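Local coordinates for uncharacterized protein (Legionella pneumophila subsp. pneumophila str. Philadelphia 1, PDB 4RXV) that is of unknown function but, through its N-terminal RavJ peptidase-family domain, probably belongs with the papain-like (clan CA) cysteine peptidases, at residues Arg12-Asp25 against Arg98-Val112. Numbering follows the deposited sequence. Where two conformers were deposited one is given.
Sequences RLKQEQYQKFVVAD and RVSECSNFAYHSAGV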
loop_
_atom_site.group_PDB
_atom_site.type_symbol
_atom_site.label_atom_id
_atom_site.label_comp_id
_atom_site.label_asym_id
_atom_site.label_seq_id
_atom_site.Cartn_x
_atom_site.Cartn_y
_atom_site.Cartn_z
ATOM N N ARG A 12 -8.921 2.567 -9.481
ATOM C CA ARG A 12 -7.748 3.433 -9.491
ATOM C C ARG A 12 -6.519 2.667 -8.956
ATOM O O ARG A 12 -5.419 2.808 -9.485
ATOM C CB ARG A 12 -7.989 4.682 -8.655
ATOM C CG ARG A 12 -6.749 5.547 -8.450
ATOM C CD ARG A 12 -6.227 6.134 -9.761
ATOM N NE ARG A 12 -5.007 6.906 -9.589
ATOM C CZ ARG A 12 -3.790 6.407 -9.703
ATOM N NH1 ARG A 12 -3.601 5.123 -9.942
ATOM N NH2 ARG A 12 -2.758 7.204 -9.555
ATOM N N LEU A 13 -6.696 1.890 -7.896
ATOM C CA LEU A 13 -5.591 1.122 -7.329
ATOM C C LEU A 13 -5.185 -0.026 -8.259
ATOM O O LEU A 13 -3.991 -0.341 -8.349
ATOM C CB LEU A 13 -6.008 0.607 -5.951
ATOM C CG LEU A 13 -6.192 1.697 -4.897
ATOM C CD1 LEU A 13 -7.022 1.201 -3.730
ATOM C CD2 LEU A 13 -4.831 2.222 -4.394
ATOM N N LYS A 14 -6.141 -0.643 -8.944
ATOM C CA LYS A 14 -5.822 -1.681 -9.919
ATOM C C LYS A 14 -4.909 -1.144 -11.036
ATOM O O LYS A 14 -4.078 -1.868 -11.566
ATOM C CB LYS A 14 -7.101 -2.319 -10.479
ATOM C CG LYS A 14 -7.761 -3.256 -9.515
ATOM C CD LYS A 14 -9.148 -3.678 -9.921
ATOM C CE LYS A 14 -9.180 -4.372 -11.242
ATOM N NZ LYS A 14 -10.545 -4.879 -11.519
ATOM N N GLN A 15 -5.057 0.133 -11.394
ATOM C CA GLN A 15 -4.228 0.728 -12.427
ATOM C C GLN A 15 -2.751 0.676 -12.074
ATOM O O GLN A 15 -1.920 0.777 -12.971
ATOM C CB GLN A 15 -4.649 2.163 -12.711
ATOM C CG GLN A 15 -6.006 2.273 -13.365
ATOM C CD GLN A 15 -6.454 3.692 -13.534
ATOM O OE1 GLN A 15 -7.267 4.184 -12.777
ATOM N NE2 GLN A 15 -5.930 4.355 -14.538
ATOM N N GLU A 16 -2.406 0.560 -10.787
ATOM C CA GLU A 16 -1.020 0.532 -10.381
ATOM C C GLU A 16 -0.342 -0.806 -10.625
ATOM O O GLU A 16 0.871 -0.898 -10.522
ATOM C CB GLU A 16 -0.887 0.943 -8.905
ATOM C CG GLU A 16 -1.324 2.369 -8.683
ATOM C CD GLU A 16 -0.555 3.331 -9.567
ATOM O OE1 GLU A 16 0.668 3.464 -9.381
ATOM O OE2 GLU A 16 -1.163 3.944 -10.458
ATOM N N GLN A 17 -1.124 -1.824 -10.946
ATOM C CA GLN A 17 -0.589 -3.165 -11.253
ATOM C C GLN A 17 0.359 -3.641 -10.141
ATOM O O GLN A 17 1.493 -4.084 -10.393
ATOM C CB GLN A 17 0.083 -3.192 -12.624
ATOM C CG GLN A 17 -0.915 -2.892 -13.749
ATOM C CD GLN A 17 -2.007 -3.954 -13.863
ATOM O OE1 GLN A 17 -1.695 -5.117 -14.101
ATOM N NE2 GLN A 17 -3.273 -3.553 -13.787
ATOM N N TYR A 18 -0.127 -3.604 -8.910
ATOM C CA TYR A 18 0.696 -3.966 -7.751
ATOM C C TYR A 18 1.180 -5.418 -7.811
ATOM O O TYR A 18 2.225 -5.738 -7.248
ATOM C CB TYR A 18 -0.092 -3.714 -6.483
ATOM C CG TYR A 18 -0.264 -2.245 -6.136
ATOM C CD1 TYR A 18 0.825 -1.404 -6.045
ATOM C CD2 TYR A 18 -1.515 -1.713 -5.841
ATOM C CE1 TYR A 18 0.692 -0.074 -5.671
ATOM C CE2 TYR A 18 -1.664 -0.386 -5.482
ATOM C CZ TYR A 18 -0.552 0.440 -5.388
ATOM O OH TYR A 18 -0.744 1.735 -4.971
ATOM N N GLN A 19 0.423 -6.284 -8.488
ATOM C CA GLN A 19 0.826 -7.668 -8.618
ATOM C C GLN A 19 2.113 -7.858 -9.411
ATOM O O GLN A 19 2.712 -8.930 -9.362
ATOM C CB GLN A 19 -0.293 -8.516 -9.216
ATOM C CG GLN A 19 -0.530 -8.416 -10.707
ATOM C CD GLN A 19 -1.254 -7.187 -11.166
ATOM O OE1 GLN A 19 -1.533 -6.253 -10.411
ATOM N NE2 GLN A 19 -1.558 -7.173 -12.452
ATOM N N LYS A 20 2.528 -6.843 -10.137
ATOM C CA LYS A 20 3.727 -6.909 -10.963
ATOM C C LYS A 20 4.979 -6.441 -10.256
ATOM O O LYS A 20 6.075 -6.598 -10.780
ATOM C CB LYS A 20 3.521 -6.125 -12.278
ATOM C CG LYS A 20 2.300 -6.526 -13.069
ATOM C CD LYS A 20 2.287 -7.931 -13.548
ATOM C CE LYS A 20 1.001 -8.204 -14.316
ATOM N NZ LYS A 20 0.717 -9.530 -14.824
ATOM N N PHE A 21 4.848 -5.895 -9.047
ATOM C CA PHE A 21 6.036 -5.469 -8.316
ATOM C C PHE A 21 6.932 -6.658 -7.992
ATOM O O PHE A 21 6.464 -7.785 -7.806
ATOM C CB PHE A 21 5.646 -4.864 -6.964
ATOM C CG PHE A 21 5.515 -3.365 -6.956
ATOM C CD1 PHE A 21 4.500 -2.718 -7.634
ATOM C CD2 PHE A 21 6.426 -2.594 -6.228
ATOM C CE1 PHE A 21 4.388 -1.355 -7.553
ATOM C CE2 PHE A 21 6.303 -1.228 -6.165
ATOM C CZ PHE A 21 5.292 -0.615 -6.814
ATOM N N VAL A 22 8.219 -6.386 -7.858
ATOM C CA VAL A 22 9.106 -7.269 -7.128
ATOM C C VAL A 22 8.823 -7.061 -5.641
ATOM O O VAL A 22 8.906 -5.949 -5.131
ATOM C CB VAL A 22 10.579 -6.962 -7.445
ATOM C CG1 VAL A 22 11.499 -7.741 -6.508
ATOM C CG2 VAL A 22 10.895 -7.271 -8.892
ATOM N N VAL A 23 8.484 -8.144 -4.961
ATOM C CA VAL A 23 8.202 -8.136 -3.535
ATOM C C VAL A 23 9.460 -8.731 -2.879
ATOM O O VAL A 23 9.675 -9.955 -2.880
ATOM C CB VAL A 23 6.937 -8.934 -3.183
ATOM C CG1 VAL A 23 6.691 -8.901 -1.710
ATOM C CG2 VAL A 23 5.742 -8.362 -3.920
ATOM N N ALA A 24 10.311 -7.860 -2.338
ATOM C CA ALA A 24 11.670 -8.257 -1.956
ATOM C C ALA A 24 11.731 -9.208 -0.768
ATOM O O ALA A 24 12.740 -9.894 -0.583
ATOM C CB ALA A 24 12.513 -7.008 -1.695
ATOM N N ASP A 25 10.652 -9.275 0.008
ATOM C CA ASP A 25 10.591 -10.127 1.190
ATOM C C ASP A 25 9.638 -11.310 0.995
ATOM O O ASP A 25 9.231 -11.921 1.973
ATOM C CB ASP A 25 10.210 -9.329 2.441
ATOM C CG ASP A 25 8.898 -8.592 2.302
ATOM O OD1 ASP A 25 8.256 -8.641 1.227
ATOM O OD2 ASP A 25 8.534 -7.917 3.287
ATOM N N ARG A 98 9.843 -2.530 -10.413
ATOM C CA ARG A 98 9.472 -1.744 -9.230
ATOM C C ARG A 98 9.591 -2.677 -8.042
ATOM O O ARG A 98 9.336 -3.872 -8.197
ATOM C CB ARG A 98 8.051 -1.194 -9.362
ATOM C CG ARG A 98 7.873 -0.270 -10.573
ATOM C CD ARG A 98 6.435 0.272 -10.662
ATOM N NE ARG A 98 5.527 -0.823 -10.939
ATOM C CZ ARG A 98 4.205 -0.787 -10.783
ATOM N NH1 ARG A 98 3.574 0.315 -10.379
ATOM N NH2 ARG A 98 3.506 -1.880 -11.045
ATOM N N VAL A 99 9.978 -2.150 -6.886
ATOM C CA VAL A 99 10.279 -2.991 -5.738
ATOM C C VAL A 99 9.646 -2.449 -4.480
ATOM O O VAL A 99 9.733 -1.269 -4.204
ATOM C CB VAL A 99 11.806 -3.065 -5.489
ATOM C CG1 VAL A 99 12.113 -4.038 -4.340
ATOM C CG2 VAL A 99 12.567 -3.441 -6.732
ATOM N N SER A 100 9.087 -3.345 -3.669
ATOM C CA SER A 100 8.661 -2.984 -2.319
ATOM C C SER A 100 8.620 -4.231 -1.426
ATOM O O SER A 100 9.086 -5.310 -1.821
ATOM C CB SER A 100 7.334 -2.229 -2.342
ATOM O OG SER A 100 7.109 -1.562 -1.132
ATOM N N GLU A 101 8.099 -4.078 -0.211
ATOM C CA GLU A 101 8.123 -5.140 0.780
ATOM C C GLU A 101 7.059 -4.841 1.855
ATOM O O GLU A 101 6.312 -3.852 1.763
ATOM C CB GLU A 101 9.543 -5.339 1.352
ATOM C CG GLU A 101 10.290 -4.048 1.640
ATOM C CD GLU A 101 9.546 -3.200 2.616
ATOM O OE1 GLU A 101 9.154 -2.070 2.265
ATOM O OE2 GLU A 101 9.325 -3.681 3.747
ATOM N N CYS A 102 6.969 -5.708 2.854
ATOM C CA CYS A 102 5.834 -5.753 3.775
ATOM C C CYS A 102 5.612 -4.471 4.562
ATOM O O CYS A 102 4.478 -4.136 4.907
ATOM C CB CYS A 102 6.047 -6.925 4.747
ATOM S SG CYS A 102 4.653 -7.436 5.734
ATOM N N SER A 103 6.699 -3.784 4.885
ATOM C CA SER A 103 6.606 -2.556 5.655
ATOM C C SER A 103 6.130 -1.362 4.837
ATOM O O SER A 103 5.124 -0.764 5.168
ATOM C CB SER A 103 7.950 -2.256 6.316
ATOM O OG SER A 103 8.172 -3.180 7.353
ATOM N N ASN A 104 6.839 -1.010 3.777
ATOM C CA ASN A 104 6.639 0.299 3.137
ATOM C C ASN A 104 5.680 0.275 1.976
ATOM O O ASN A 104 5.301 1.348 1.524
ATOM C CB ASN A 104 7.968 0.908 2.658
ATOM C CG ASN A 104 8.903 1.285 3.793
ATOM O OD1 ASN A 104 8.548 1.181 4.980
ATOM N ND2 ASN A 104 10.091 1.766 3.437
ATOM N N PHE A 105 5.270 -0.886 1.462
ATOM C CA PHE A 105 4.478 -0.888 0.242
ATOM C C PHE A 105 3.199 -0.042 0.390
ATOM O O PHE A 105 2.810 0.666 -0.539
ATOM C CB PHE A 105 4.146 -2.334 -0.116
ATOM C CG PHE A 105 3.940 -2.626 -1.610
ATOM C CD1 PHE A 105 3.680 -1.654 -2.549
ATOM C CD2 PHE A 105 4.011 -3.934 -2.035
ATOM C CE1 PHE A 105 3.492 -1.993 -3.889
ATOM C CE2 PHE A 105 3.793 -4.286 -3.355
ATOM C CZ PHE A 105 3.528 -3.316 -4.278
ATOM N N ALA A 106 2.546 -0.119 1.546
ATOM C CA ALA A 106 1.310 0.602 1.789
ATOM C C ALA A 106 1.456 2.104 1.533
ATOM O O ALA A 106 0.470 2.758 1.213
ATOM C CB ALA A 106 0.813 0.349 3.186
ATOM N N TYR A 107 2.657 2.654 1.671
ATOM C CA TYR A 107 2.883 4.070 1.484
ATOM C C TYR A 107 2.567 4.466 0.040
ATOM O O TYR A 107 2.142 5.588 -0.198
ATOM C CB TYR A 107 4.318 4.423 1.815
ATOM C CG TYR A 107 4.787 4.117 3.230
ATOM C CD1 TYR A 107 3.938 3.724 4.249
ATOM C CD2 TYR A 107 6.141 4.188 3.519
ATOM C CE1 TYR A 107 4.415 3.439 5.515
ATOM C CE2 TYR A 107 6.617 3.909 4.779
ATOM C CZ TYR A 107 5.746 3.521 5.760
ATOM O OH TYR A 107 6.199 3.241 7.032
ATOM N N HIS A 108 2.803 3.557 -0.907
ATOM C CA HIS A 108 2.506 3.834 -2.311
ATOM C C HIS A 108 1.024 4.129 -2.466
ATOM O O HIS A 108 0.630 5.125 -3.063
ATOM C CB HIS A 108 2.914 2.627 -3.138
ATOM C CG HIS A 108 2.852 2.830 -4.612
ATOM N ND1 HIS A 108 1.674 3.019 -5.301
ATOM C CD2 HIS A 108 3.850 2.833 -5.522
ATOM C CE1 HIS A 108 1.968 3.155 -6.578
ATOM N NE2 HIS A 108 3.277 3.040 -6.739
ATOM N N SER A 109 0.190 3.240 -1.953
ATOM C CA SER A 109 -1.266 3.427 -2.044
ATOM C C SER A 109 -1.744 4.636 -1.267
ATOM O O SER A 109 -2.673 5.311 -1.730
ATOM C CB SER A 109 -2.018 2.187 -1.573
ATOM O OG SER A 109 -1.736 1.068 -2.372
ATOM N N ALA A 110 -1.146 4.942 -0.121
ATOM C CA ALA A 110 -1.491 6.173 0.576
ATOM C C ALA A 110 -1.281 7.375 -0.345
ATOM O O ALA A 110 -2.132 8.269 -0.395
ATOM C CB ALA A 110 -0.701 6.314 1.857
ATOM N N GLY A 111 -0.177 7.396 -1.097
ATOM C CA GLY A 111 0.060 8.473 -2.047
ATOM C C GLY A 111 -0.968 8.532 -3.149
ATOM O O GLY A 111 -1.481 9.610 -3.463
ATOM N N VAL A 112 -1.286 7.387 -3.741
ATOM C CA VAL A 112 -2.305 7.328 -4.786
ATOM C C VAL A 112 -3.624 7.920 -4.293
ATOM O O VAL A 112 -4.284 8.673 -5.004
ATOM C CB VAL A 112 -2.484 5.878 -5.276
ATOM C CG1 VAL A 112 -3.705 5.725 -6.145
ATOM C CG2 VAL A 112 -1.218 5.391 -6.005
HETATM O O HOH W 1 -5.300 9.036 -7.628
HETATM O O HOH W 2 8.180 -4.902 -11.301
#
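Val-22 and Val-23 run parallel to Val-99 and Ser-100 as a short two-strand pairing, in which Val-22 N gives its hydrogen to Arg-98 O (2.8 Å), Val-22 O accepts from Ser-100 N, and Ala-24 N reaches Ser-100 O. Just before the pairing, Phe-21 is held between two partners: Arg-98 CB sits over the centre of one ring face in a CH-pi contact, while Phe-105 CZ presses the opposite face nearer its rim, 3.3 Å from Phe-21 CG. The Arg-98 chain then bends at chi3 (-66°) and brings its guanidinium over Phe-21 CE1, their planes 43° apart. Arg-98 NH1 and NH2 both grip the single atom Glu-16 O, at 3.0 and 2.9 Å, in the plane of the carbonyl as well as of the guanidinium, which ties down the turn after helix 6-14. Tyr-18 extends the aromatic cluster in an offset edge-to-face contact, its edge toward the face of His-108 with the planes at 83°. Tyr-18 OH is held twice, by a hydrogen bond with His-108 ND1 (2.8 Å) and by one received from Ser-109 OG (2.9 Å). Between helices 6-14 and 105-114, Val-112 CG1 lies over the centre of the Arg-12 guanidinium, whose NH1 forms a salt bridge with Glu-16 OE2. At the far end, Asp-25 OD2 takes the backbone hydrogen of Cys-102 N (2.7 Å) on the syn side, somewhat out of the carboxylate plane; a cysteine near the start of this helix is consistent with a papain-like fold. Asn-85 bonds both Glu-16 OE1 and His-108 NE2. Helix 37-50 packs against Val-22 and Val-99, helix 172-176 meets Tyr-18, Val-23 and Cys-102, and strand 95-100 continues the sheet toward strand 91-92.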